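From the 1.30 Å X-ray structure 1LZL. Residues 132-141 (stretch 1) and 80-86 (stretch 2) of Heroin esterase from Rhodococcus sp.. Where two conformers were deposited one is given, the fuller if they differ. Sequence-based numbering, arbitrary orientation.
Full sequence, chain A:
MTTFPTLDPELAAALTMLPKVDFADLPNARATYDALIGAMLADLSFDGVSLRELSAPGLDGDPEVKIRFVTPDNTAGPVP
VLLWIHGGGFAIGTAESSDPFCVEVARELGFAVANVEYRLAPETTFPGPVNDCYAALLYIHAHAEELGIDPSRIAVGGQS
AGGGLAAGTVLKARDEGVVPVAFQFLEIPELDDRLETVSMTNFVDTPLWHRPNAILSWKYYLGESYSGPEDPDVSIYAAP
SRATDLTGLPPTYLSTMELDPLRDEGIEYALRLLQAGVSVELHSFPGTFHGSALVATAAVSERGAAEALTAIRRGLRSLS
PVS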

ATOM      1  N   ASP A 132      -8.882  10.301  -3.771  1.00  9.24           N
ATOM      2  CA  ASP A 132      -8.002  10.351  -4.941  1.00  9.66           C
ATOM      3  C   ASP A 132      -7.770   8.954  -5.495  1.00  8.52           C
ATOM      4  O   ASP A 132      -7.710   8.740  -6.709  1.00  9.50           O
ATOM      5  CB  ASP A 132      -6.634  10.957  -4.572  1.00  9.38           C
ATOM      6  CG  ASP A 132      -6.757  12.433  -4.209  1.00  9.23           C
ATOM      7  OD1 ASP A 132      -7.773  13.081  -4.551  1.00  9.74           O
ATOM      8  OD2 ASP A 132      -5.771  12.946  -3.593  1.00 10.37           O
ATOM      9  N   CYS A 133      -7.632   7.967  -4.583  1.00  9.27           N
ATOM     10  CA  CYS A 133      -7.381   6.589  -5.059  1.00  8.64           C
ATOM     11  C   CYS A 133      -8.639   6.045  -5.755  1.00  8.31           C
ATOM     12  O   CYS A 133      -8.538   5.354  -6.777  1.00  9.06           O
ATOM     13  CB  CYS A 133      -6.989   5.724  -3.856  1.00  9.68           C
ATOM     14  SG  CYS A 133      -5.352   6.186  -3.166  1.00  9.85           S
ATOM     15  N   TYR A 134      -9.795   6.373  -5.165  1.00  9.17           N
ATOM     16  CA  TYR A 134     -11.038   5.861  -5.803  1.00  9.15           C
ATOM     17  C   TYR A 134     -11.277   6.585  -7.128  1.00  8.71           C
ATOM     18  O   TYR A 134     -11.724   5.955  -8.086  1.00  9.68           O
ATOM     19  CB  TYR A 134     -12.204   5.963  -4.826  1.00  9.38           C
ATOM     20  CG  TYR A 134     -13.505   5.404  -5.339  1.00  9.39           C
ATOM     21  CD1 TYR A 134     -13.582   4.052  -5.635  1.00 10.34           C
ATOM     22  CD2 TYR A 134     -14.608   6.211  -5.516  1.00 11.83           C
ATOM     23  CE1 TYR A 134     -14.750   3.507  -6.109  1.00 10.18           C
ATOM     24  CE2 TYR A 134     -15.807   5.652  -5.994  1.00 11.35           C
ATOM     25  CZ  TYR A 134     -15.848   4.313  -6.270  1.00 12.65           C
ATOM     26  OH  TYR A 134     -17.007   3.709  -6.769  1.00 13.98           O
ATOM     27  N   ALA A 135     -10.926   7.869  -7.155  1.00  8.70           N
ATOM     28  CA  ALA A 135     -11.059   8.595  -8.422  1.00  9.07           C
ATOM     29  C   ALA A 135     -10.199   7.975  -9.501  1.00  8.65           C
ATOM     30  O   ALA A 135     -10.628   7.872 -10.662  1.00 10.95           O
ATOM     31  CB  ALA A 135     -10.696  10.052  -8.191  1.00 10.75           C
ATOM     32  N   ALA A 136      -8.984   7.552  -9.148  1.00  8.63           N
ATOM     33  CA  ALA A 136      -8.084   6.916 -10.110  1.00  9.53           C
ATOM     34  C   ALA A 136      -8.680   5.592 -10.541  1.00  9.66           C
ATOM     35  O   ALA A 136      -8.646   5.195 -11.704  1.00 10.42           O
ATOM     36  CB  ALA A 136      -6.696   6.709  -9.457  1.00 11.75           C
ATOM     37  N   LEU A 137      -9.282   4.814  -9.630  1.00 10.07           N
ATOM     38  CA  LEU A 137      -9.924   3.540  -9.965  1.00  9.92           C
ATOM     39  C   LEU A 137     -11.091   3.751 -10.917  1.00  9.46           C
ATOM     40  O   LEU A 137     -11.195   3.029 -11.920  1.00 11.57           O
ATOM     41  CB  LEU A 137     -10.369   2.851  -8.659  1.00 10.13           C
ATOM     42  CG  LEU A 137     -11.078   1.501  -8.877  1.00  9.94           C
ATOM     43  CD1 LEU A 137     -10.137   0.474  -9.520  1.00 10.33           C
ATOM     44  CD2 LEU A 137     -11.669   0.922  -7.588  1.00 12.16           C
ATOM     45  N   LEU A 138     -11.943   4.717 -10.602  1.00  9.66           N
ATOM     46  CA  LEU A 138     -13.075   5.055 -11.502  1.00 10.35           C
ATOM     47  C   LEU A 138     -12.580   5.386 -12.899  1.00 12.17           C
ATOM     48  O   LEU A 138     -13.176   4.967 -13.895  1.00 13.41           O
ATOM     49  CB  LEU A 138     -13.829   6.248 -10.909  1.00 10.94           C
ATOM     50  CG  LEU A 138     -14.753   5.944  -9.718  1.00 11.20           C
ATOM     51  CD1 LEU A 138     -15.291   7.226  -9.102  1.00 15.43           C
ATOM     52  CD2 LEU A 138     -15.945   5.102 -10.195  1.00 13.19           C
ATOM     53  N   TYR A 139     -11.516   6.186 -12.941  1.00 11.10           N
ATOM     54  CA  TYR A 139     -10.970   6.591 -14.241  1.00 11.28           C
ATOM     55  C   TYR A 139     -10.413   5.408 -14.992  1.00 12.52           C
ATOM     56  O   TYR A 139     -10.722   5.261 -16.192  1.00 14.02           O
ATOM     57  CB  TYR A 139      -9.878   7.636 -13.984  1.00 11.81           C
ATOM     58  CG  TYR A 139      -9.094   7.932 -15.254  1.00 13.44           C
ATOM     59  CD1 TYR A 139      -9.630   8.780 -16.221  1.00 17.11           C
ATOM     60  CD2 TYR A 139      -7.832   7.367 -15.460  1.00 14.66           C
ATOM     61  CE1 TYR A 139      -8.869   9.022 -17.367  1.00 20.02           C
ATOM     62  CE2 TYR A 139      -7.076   7.591 -16.590  1.00 19.50           C
ATOM     63  CZ  TYR A 139      -7.637   8.447 -17.531  1.00 18.47           C
ATOM     64  OH  TYR A 139      -6.932   8.699 -18.691  1.00 23.78           O
ATOM     65  N   ILE A 140      -9.535   4.600 -14.374  1.00 11.23           N
ATOM     66  CA  ILE A 140      -8.945   3.494 -15.171  1.00 12.22           C
ATOM     67  C   ILE A 140     -10.013   2.523 -15.648  1.00 12.88           C
ATOM     68  O   ILE A 140      -9.890   1.975 -16.755  1.00 14.65           O
ATOM     69  CB  ILE A 140      -7.768   2.783 -14.502  0.60 14.05           C
ATOM     70  CG1 ILE A 140      -8.127   2.102 -13.200  0.60 13.43           C
ATOM     71  CG2 ILE A 140      -6.606   3.774 -14.347  0.60 17.03           C
ATOM     72  CD1 ILE A 140      -6.906   1.408 -12.599  0.60 18.86           C
ATOM     73  N   HIS A 141     -11.070   2.315 -14.862  1.00 13.20           N
ATOM     74  CA  HIS A 141     -12.128   1.383 -15.222  1.00 12.57           C
ATOM     75  C   HIS A 141     -12.918   1.968 -16.386  1.00 13.47           C
ATOM     76  O   HIS A 141     -13.151   1.241 -17.366  1.00 16.86           O
ATOM     77  CB  HIS A 141     -13.042   1.149 -14.005  1.00 16.28           C
ATOM     78  CG  HIS A 141     -14.149   0.214 -14.388  1.00 18.06           C
ATOM     79  ND1 HIS A 141     -15.420   0.696 -14.501  1.00 21.60           N
ATOM     80  CD2 HIS A 141     -14.168  -1.108 -14.710  1.00 19.80           C
ATOM     81  CE1 HIS A 141     -16.219  -0.318 -14.867  1.00 21.16           C
ATOM     82  NE2 HIS A 141     -15.484  -1.411 -15.002  1.00 21.13           N
TER
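Stretch 2 (80-86) PVLLWIH

Strand 80-85 packs against helix 132-141 in heroin esterase. Stretch 2 is extended from Pro-80 to Ile-85, with phi/psi of -132/142° at Val-81 and -83/120° at Leu-83, and leaves the strand at His-86. It runs nearly antiparallel to the helix, the N-to-C directions making an angle of 165°, and the axes approach to 9.8 Å. The register runs in opposite order along the two chains: Cys-133 CA lies 7.6 Å from Ile-85 CA, and one helical turn later Leu-137 CA lies 7.1 Å from Leu-83 CA. Alternation along the strand turns the CA-to-CB bonds of Val-81, Leu-83 and Ile-85 toward the helix, whereas that of Leu-82 points away; Trp-84 makes no contact with the helix.

Among the apolar contacts, Leu-83 (chi1 t, chi2 p) is the center of the interface and has the largest covered area of any residue in either stretch. Its CD1 packs 3.7 Å from Ile-140 CD1 and 4.0 Å from Ala-136 CB, while its CD2 lies 3.8 Å from Leu-137 CB. Toward the N-terminal end of stretch 1, Ile-85 (m, t) places CD1 3.7 Å from Cys-133 SG. At the other end the fit is looser, with Val-81 CG1 4.3 Å from Ile-140 CD1; Ile-140 (chi1 p, chi2 t) brings that methyl against both Val-81 and Leu-83.

No hydrogen bond joins the stretches. Leu-83 CD2 also approaches the backbone, 3.8 Å from Cys-133 O, but this carbonyl is engaged within the helix, accepting from Leu-137 N at 3.0 Å. The contact therefore rests on apolar side-chain packing, burying 299 Å² summed over both sides.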

ATOM      1  N   PRO A  80      -4.356  -7.145 -17.869  1.00 13.46           N
ATOM      2  CA  PRO A  80      -4.775  -6.760 -16.507  1.00 13.26           C
ATOM      3  C   PRO A  80      -4.032  -5.516 -16.035  1.00 12.99           C
ATOM      4  O   PRO A  80      -2.958  -5.176 -16.564  1.00 14.02           O
ATOM      5  CB  PRO A  80      -4.337  -7.964 -15.639  1.00 13.98           C
ATOM      6  CG  PRO A  80      -4.264  -9.119 -16.588  1.00 16.50           C
ATOM      7  CD  PRO A  80      -3.772  -8.497 -17.899  1.00 16.06           C
ATOM      8  N   VAL A  81      -4.606  -4.853 -15.011  1.00 12.12           N
ATOM      9  CA  VAL A  81      -3.943  -3.681 -14.449  1.00 11.70           C
ATOM     10  C   VAL A  81      -3.904  -3.779 -12.919  1.00 11.47           C
ATOM     11  O   VAL A  81      -4.863  -4.239 -12.313  1.00 11.85           O
ATOM     12  CB  VAL A  81      -4.637  -2.391 -14.878  1.00 11.96           C
ATOM     13  CG1 VAL A  81      -6.091  -2.357 -14.413  1.00 14.08           C
ATOM     14  CG2 VAL A  81      -3.885  -1.141 -14.383  1.00 12.17           C
ATOM     15  N   LEU A  82      -2.806  -3.333 -12.324  1.00 10.23           N
ATOM     16  CA  LEU A  82      -2.676  -3.187 -10.886  1.00 10.30           C
ATOM     17  C   LEU A  82      -2.760  -1.690 -10.582  1.00 10.93           C
ATOM     18  O   LEU A  82      -1.888  -0.952 -11.055  1.00 11.35           O
ATOM     19  CB  LEU A  82      -1.351  -3.756 -10.398  1.00 10.67           C
ATOM     20  CG  LEU A  82      -0.957  -3.453  -8.935  1.00 10.98           C
ATOM     21  CD1 LEU A  82      -1.959  -4.075  -7.955  1.00 10.45           C
ATOM     22  CD2 LEU A  82       0.476  -3.943  -8.713  1.00 11.47           C
ATOM     23  N   LEU A  83      -3.750  -1.263  -9.816  1.00  9.09           N
ATOM     24  CA  LEU A  83      -3.762   0.104  -9.274  1.00  9.36           C
ATOM     25  C   LEU A  83      -2.897   0.028  -8.023  1.00  8.81           C
ATOM     26  O   LEU A  83      -3.194  -0.747  -7.120  1.00  9.99           O
ATOM     27  CB  LEU A  83      -5.204   0.524  -8.973  1.00 10.15           C
ATOM     28  CG  LEU A  83      -5.387   1.965  -8.504  1.00 11.50           C
ATOM     29  CD1 LEU A  83      -5.384   2.934  -9.647  1.00 23.15           C
ATOM     30  CD2 LEU A  83      -6.719   2.159  -7.759  1.00 21.72           C
ATOM     31  N   TRP A  84      -1.812   0.788  -7.951  1.00  8.68           N
ATOM     32  CA  TRP A  84      -0.866   0.681  -6.868  1.00  8.23           C
ATOM     33  C   TRP A  84      -0.804   1.988  -6.089  1.00  8.94           C
ATOM     34  O   TRP A  84      -0.844   3.071  -6.692  1.00  9.22           O
ATOM     35  CB  TRP A  84       0.565   0.387  -7.434  1.00 10.79           C
ATOM     36  CG  TRP A  84       1.530   0.271  -6.280  1.00 10.11           C
ATOM     37  CD1 TRP A  84       2.477   1.161  -5.913  1.00 13.36           C
ATOM     38  CD2 TRP A  84       1.575  -0.816  -5.363  1.00 11.66           C
ATOM     39  NE1 TRP A  84       3.136   0.698  -4.811  1.00 15.02           N
ATOM     40  CE2 TRP A  84       2.611  -0.511  -4.454  1.00 13.29           C
ATOM     41  CE3 TRP A  84       0.882  -2.014  -5.205  1.00 12.38           C
ATOM     42  CZ2 TRP A  84       2.972  -1.346  -3.396  1.00 17.01           C
ATOM     43  CZ3 TRP A  84       1.227  -2.864  -4.151  1.00 16.43           C
ATOM     44  CH2 TRP A  84       2.275  -2.524  -3.254  1.00 18.69           C
ATOM     45  N   ILE A  85      -0.693   1.887  -4.773  1.00  8.41           N
ATOM     46  CA  ILE A  85      -0.732   3.045  -3.884  1.00  7.74           C
ATOM     47  C   ILE A  85       0.436   2.953  -2.921  1.00  8.05           C
ATOM     48  O   ILE A  85       0.579   2.026  -2.093  1.00  8.47           O
ATOM     49  CB  ILE A  85      -2.085   3.063  -3.124  1.00  7.71           C
ATOM     50  CG1 ILE A  85      -3.269   2.934  -4.107  1.00  8.60           C
ATOM     51  CG2 ILE A  85      -2.194   4.290  -2.256  1.00  8.01           C
ATOM     52  CD1 ILE A  85      -4.592   2.623  -3.408  1.00  9.46           C
ATOM     53  N   HIS A  86       1.332   3.944  -2.998  1.00  8.32           N
ATOM     54  CA  HIS A  86       2.551   3.931  -2.207  1.00  8.59           C
ATOM     55  C   HIS A  86       2.268   4.204  -0.730  1.00  8.72           C
ATOM     56  O   HIS A  86       1.215   4.688  -0.371  1.00  9.29           O
ATOM     57  CB  HIS A  86       3.542   4.987  -2.688  1.00  9.35           C
ATOM     58  CG  HIS A  86       3.136   6.401  -2.381  1.00 10.51           C
ATOM     59  ND1 HIS A  86       3.381   7.005  -1.171  1.00 10.38           N
ATOM     60  CD2 HIS A  86       2.555   7.379  -3.164  1.00 10.01           C
ATOM     61  CE1 HIS A  86       2.939   8.249  -1.173  1.00  9.79           C
ATOM     62  NE2 HIS A  86       2.438   8.524  -2.360  1.00 10.22           N
TER